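Local coordinates for L-amino acid deaminase (Proteus vulgaris, PDB 5I39), which probably oxidises L-amino acids with the help of a bound FAD, as a membrane-associated flavoprotein of the DAO family, at residues 106-115 with 188-196. Residues are numbered along the deposited sequence; the frame is centred on the assembly and turned at random.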
loop_
_atom_site.group_PDB
_atom_site.type_symbol
_atom_site.label_atom_id
_atom_site.label_comp_id
_atom_site.label_asym_id
_atom_site.label_seq_id
_atom_site.Cartn_x
_atom_site.Cartn_y
_atom_site.Cartn_z
HETATM N N MSE A 106 6.427 -4.779 12.298
HETATM C CA MSE A 106 6.518 -3.316 12.196
HETATM C C MSE A 106 6.271 -2.591 13.496
HETATM O O MSE A 106 6.988 -1.640 13.801
HETATM C CB MSE A 106 5.584 -2.772 11.118
HETATM C CG MSE A 106 5.994 -1.376 10.642
HETATM SE SE MSE A 106 7.646 -1.389 9.578
HETATM C CE MSE A 106 6.887 -2.255 7.980
ATOM N N ASN A 107 5.269 -2.994 14.271
ATOM C CA ASN A 107 5.045 -2.329 15.558
ATOM C C ASN A 107 6.247 -2.487 16.487
ATOM O O ASN A 107 6.612 -1.547 17.200
ATOM C CB ASN A 107 3.782 -2.841 16.245
ATOM C CG ASN A 107 2.511 -2.459 15.511
ATOM O OD1 ASN A 107 2.506 -1.584 14.647
ATOM N ND2 ASN A 107 1.414 -3.111 15.870
ATOM N N ALA A 108 6.876 -3.659 16.454
ATOM C CA ALA A 108 8.096 -3.881 17.226
ATOM C C ALA A 108 9.285 -3.077 16.698
ATOM O O ALA A 108 10.153 -2.690 17.477
ATOM C CB ALA A 108 8.432 -5.361 17.270
ATOM N N LYS A 109 9.326 -2.841 15.389
ATOM C CA LYS A 109 10.397 -2.043 14.783
ATOM C C LYS A 109 10.284 -0.559 15.138
ATOM O O LYS A 109 11.283 0.098 15.396
ATOM C CB LYS A 109 10.415 -2.217 13.263
ATOM C CG LYS A 109 11.543 -1.451 12.594
ATOM C CD LYS A 109 11.727 -1.831 11.142
ATOM C CE LYS A 109 12.902 -1.066 10.569
ATOM N NZ LYS A 109 13.241 -1.547 9.207
ATOM N N VAL A 110 9.070 -0.028 15.120
ATOM C CA VAL A 110 8.869 1.388 15.432
ATOM C C VAL A 110 8.738 1.601 16.946
ATOM O O VAL A 110 9.146 2.636 17.470
ATOM C CB VAL A 110 7.648 1.959 14.677
ATOM C CG1 VAL A 110 7.473 3.444 14.956
ATOM C CG2 VAL A 110 7.802 1.734 13.177
ATOM N N GLY A 111 8.157 0.630 17.642
ATOM C CA GLY A 111 7.818 0.779 19.057
ATOM C C GLY A 111 6.605 1.668 19.291
ATOM O O GLY A 111 6.336 2.067 20.423
ATOM N N ILE A 112 5.880 1.970 18.212
ATOM C CA ILE A 112 4.657 2.762 18.225
ATOM C C ILE A 112 3.682 2.014 17.331
ATOM O O ILE A 112 4.061 1.502 16.272
ATOM C CB ILE A 112 4.888 4.194 17.688
ATOM C CG1 ILE A 112 5.890 4.932 18.589
ATOM C CG2 ILE A 112 3.573 4.967 17.599
ATOM C CD1 ILE A 112 6.350 6.279 18.072
ATOM N N ASP A 113 2.426 1.954 17.756
ATOM C CA ASP A 113 1.399 1.208 17.035
ATOM C C ASP A 113 1.138 1.840 15.662
ATOM O O ASP A 113 0.668 2.970 15.568
ATOM C CB ASP A 113 0.121 1.181 17.879
ATOM C CG ASP A 113 -0.946 0.238 17.347
ATOM O OD1 ASP A 113 -0.738 -0.450 16.316
ATOM O OD2 ASP A 113 -2.022 0.190 17.988
ATOM N N THR A 114 1.416 1.084 14.603
ATOM C CA THR A 114 1.123 1.519 13.236
ATOM C C THR A 114 -0.342 1.304 12.852
ATOM O O THR A 114 -0.757 1.758 11.787
ATOM C CB THR A 114 1.972 0.741 12.213
ATOM O OG1 THR A 114 1.618 -0.650 12.256
ATOM C CG2 THR A 114 3.463 0.924 12.479
ATOM N N THR A 115 -1.083 0.605 13.723
ATOM C CA THR A 115 -2.401 -0.029 13.493
ATOM C C THR A 115 -2.328 -1.369 12.765
ATOM O O THR A 115 -3.367 -2.004 12.584
ATOM C CB THR A 115 -3.493 0.863 12.845
ATOM O OG1 THR A 115 -3.201 1.110 11.464
ATOM C CG2 THR A 115 -3.665 2.154 13.612
ATOM N N VAL A 188 -3.566 6.392 10.091
ATOM C CA VAL A 188 -2.417 6.228 10.987
ATOM C C VAL A 188 -1.144 5.684 10.331
ATOM O O VAL A 188 -0.075 6.251 10.537
ATOM C CB VAL A 188 -2.777 5.314 12.185
ATOM C CG1 VAL A 188 -1.597 5.175 13.141
ATOM C CG2 VAL A 188 -3.985 5.851 12.935
ATOM N N ALA A 189 -1.239 4.584 9.586
ATOM C CA ALA A 189 -0.055 3.766 9.277
ATOM C C ALA A 189 1.109 4.535 8.649
ATOM O O ALA A 189 2.228 4.484 9.152
ATOM C CB ALA A 189 -0.439 2.584 8.404
ATOM N N THR A 190 0.853 5.240 7.556
ATOM C CA THR A 190 1.946 5.916 6.851
ATOM C C THR A 190 2.477 7.099 7.659
ATOM O O THR A 190 3.657 7.431 7.572
ATOM C CB THR A 190 1.526 6.343 5.440
ATOM O OG1 THR A 190 1.013 5.194 4.765
ATOM C CG2 THR A 190 2.709 6.896 4.650
ATOM N N PHE A 191 1.613 7.710 8.462
ATOM C CA PHE A 191 2.019 8.827 9.320
ATOM C C PHE A 191 2.990 8.358 10.398
ATOM O O PHE A 191 3.996 9.018 10.656
ATOM C CB PHE A 191 0.791 9.520 9.911
ATOM C CG PHE A 191 -0.149 10.034 8.856
ATOM C CD1 PHE A 191 0.129 11.215 8.171
ATOM C CD2 PHE A 191 -1.279 9.308 8.499
ATOM C CE1 PHE A 191 -0.720 11.672 7.173
ATOM C CE2 PHE A 191 -2.127 9.756 7.502
ATOM C CZ PHE A 191 -1.851 10.942 6.842
ATOM N N VAL A 192 2.710 7.209 11.005
ATOM C CA VAL A 192 3.650 6.610 11.953
ATOM C C VAL A 192 4.987 6.307 11.259
ATOM O O VAL A 192 6.051 6.580 11.811
ATOM C CB VAL A 192 3.042 5.356 12.622
ATOM C CG1 VAL A 192 4.084 4.569 13.406
ATOM C CG2 VAL A 192 1.907 5.773 13.552
HETATM N N MSE A 193 4.935 5.774 10.042
HETATM C CA MSE A 193 6.171 5.459 9.315
HETATM C C MSE A 193 6.952 6.712 8.979
HETATM O O MSE A 193 8.180 6.703 9.053
HETATM C CB MSE A 193 5.913 4.652 8.043
HETATM C CG MSE A 193 5.268 3.279 8.250
HETATM SE SE MSE A 193 6.052 2.232 9.721
HETATM C CE MSE A 193 7.959 2.300 9.265
ATOM N N ALA A 194 6.264 7.796 8.622
ATOM C CA ALA A 194 6.941 9.067 8.331
ATOM C C ALA A 194 7.642 9.657 9.555
ATOM O O ALA A 194 8.774 10.136 9.449
ATOM C CB ALA A 194 5.963 10.076 7.763
ATOM N N GLU A 195 6.975 9.639 10.705
ATOM C CA GLU A 195 7.587 10.138 11.941
ATOM C C GLU A 195 8.808 9.299 12.307
ATOM O O GLU A 195 9.828 9.831 12.744
ATOM C CB GLU A 195 6.590 10.149 13.101
ATOM C CG GLU A 195 5.559 11.258 13.036
ATOM C CD GLU A 195 6.149 12.645 13.177
ATOM O OE1 GLU A 195 7.373 12.816 13.002
ATOM O OE2 GLU A 195 5.368 13.572 13.463
ATOM N N TYR A 196 8.699 7.988 12.118
ATOM C CA TYR A 196 9.820 7.089 12.351
ATOM C C TYR A 196 10.986 7.405 11.410
ATOM O O TYR A 196 12.131 7.487 11.849
ATOM C CB TYR A 196 9.366 5.643 12.201
ATOM C CG TYR A 196 10.468 4.616 12.313
ATOM C CD1 TYR A 196 11.053 4.310 13.542
ATOM C CD2 TYR A 196 10.912 3.934 11.187
ATOM C CE1 TYR A 196 12.052 3.350 13.640
ATOM C CE2 TYR A 196 11.908 2.977 11.269
ATOM C CZ TYR A 196 12.476 2.684 12.492
ATOM O OH TYR A 196 13.460 1.719 12.539
HETATM O O HOH W 1 13.851 0.675 14.973
#
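Val110 meets Tyr196 where helix 106-110 packs on helix 189-199 in the DAO-type FAD-dependent oxidoreductase fold; the axes of pieces 106-110 and 189-196 cross at 32°. CG2 of Val110 sits over one face of the Tyr196 ring, 4.2 Å from its centroid, a CH-pi contact displaced toward the ring's rim. With CG1 anti to its backbone N (chi1 -178°), Val110 also reaches Val192 CG1, 3.9 Å from its own CG1. Deeper in, two selenomethionines bend across each other: Met106 SE lies 3.7 Å from Met193 CE, and both side chains pack on Met51 of helix 47-58. Lys109 runs extended past the phenol at about a right angle, its CE near Tyr196 OH, while its NZ goes on to a salt bridge with Glu58. One water joins Lys109 O to Tyr196 OH.

Beyond Gly111 the chain turns back, and Asn107 OD1 holds it there by accepting from both N and OG1 of Thr114. Thr114 CG2 thereby faces Val192 CG1 at 3.8 Å. Asp113 makes an Asx turn, its OD1 accepting from Thr115 N, and Thr115 CG2 packs on Val188 at the N-cap position. Beside it, Ala189 CA approaches Thr114 O at 3.3 Å in a CA-H...O contact.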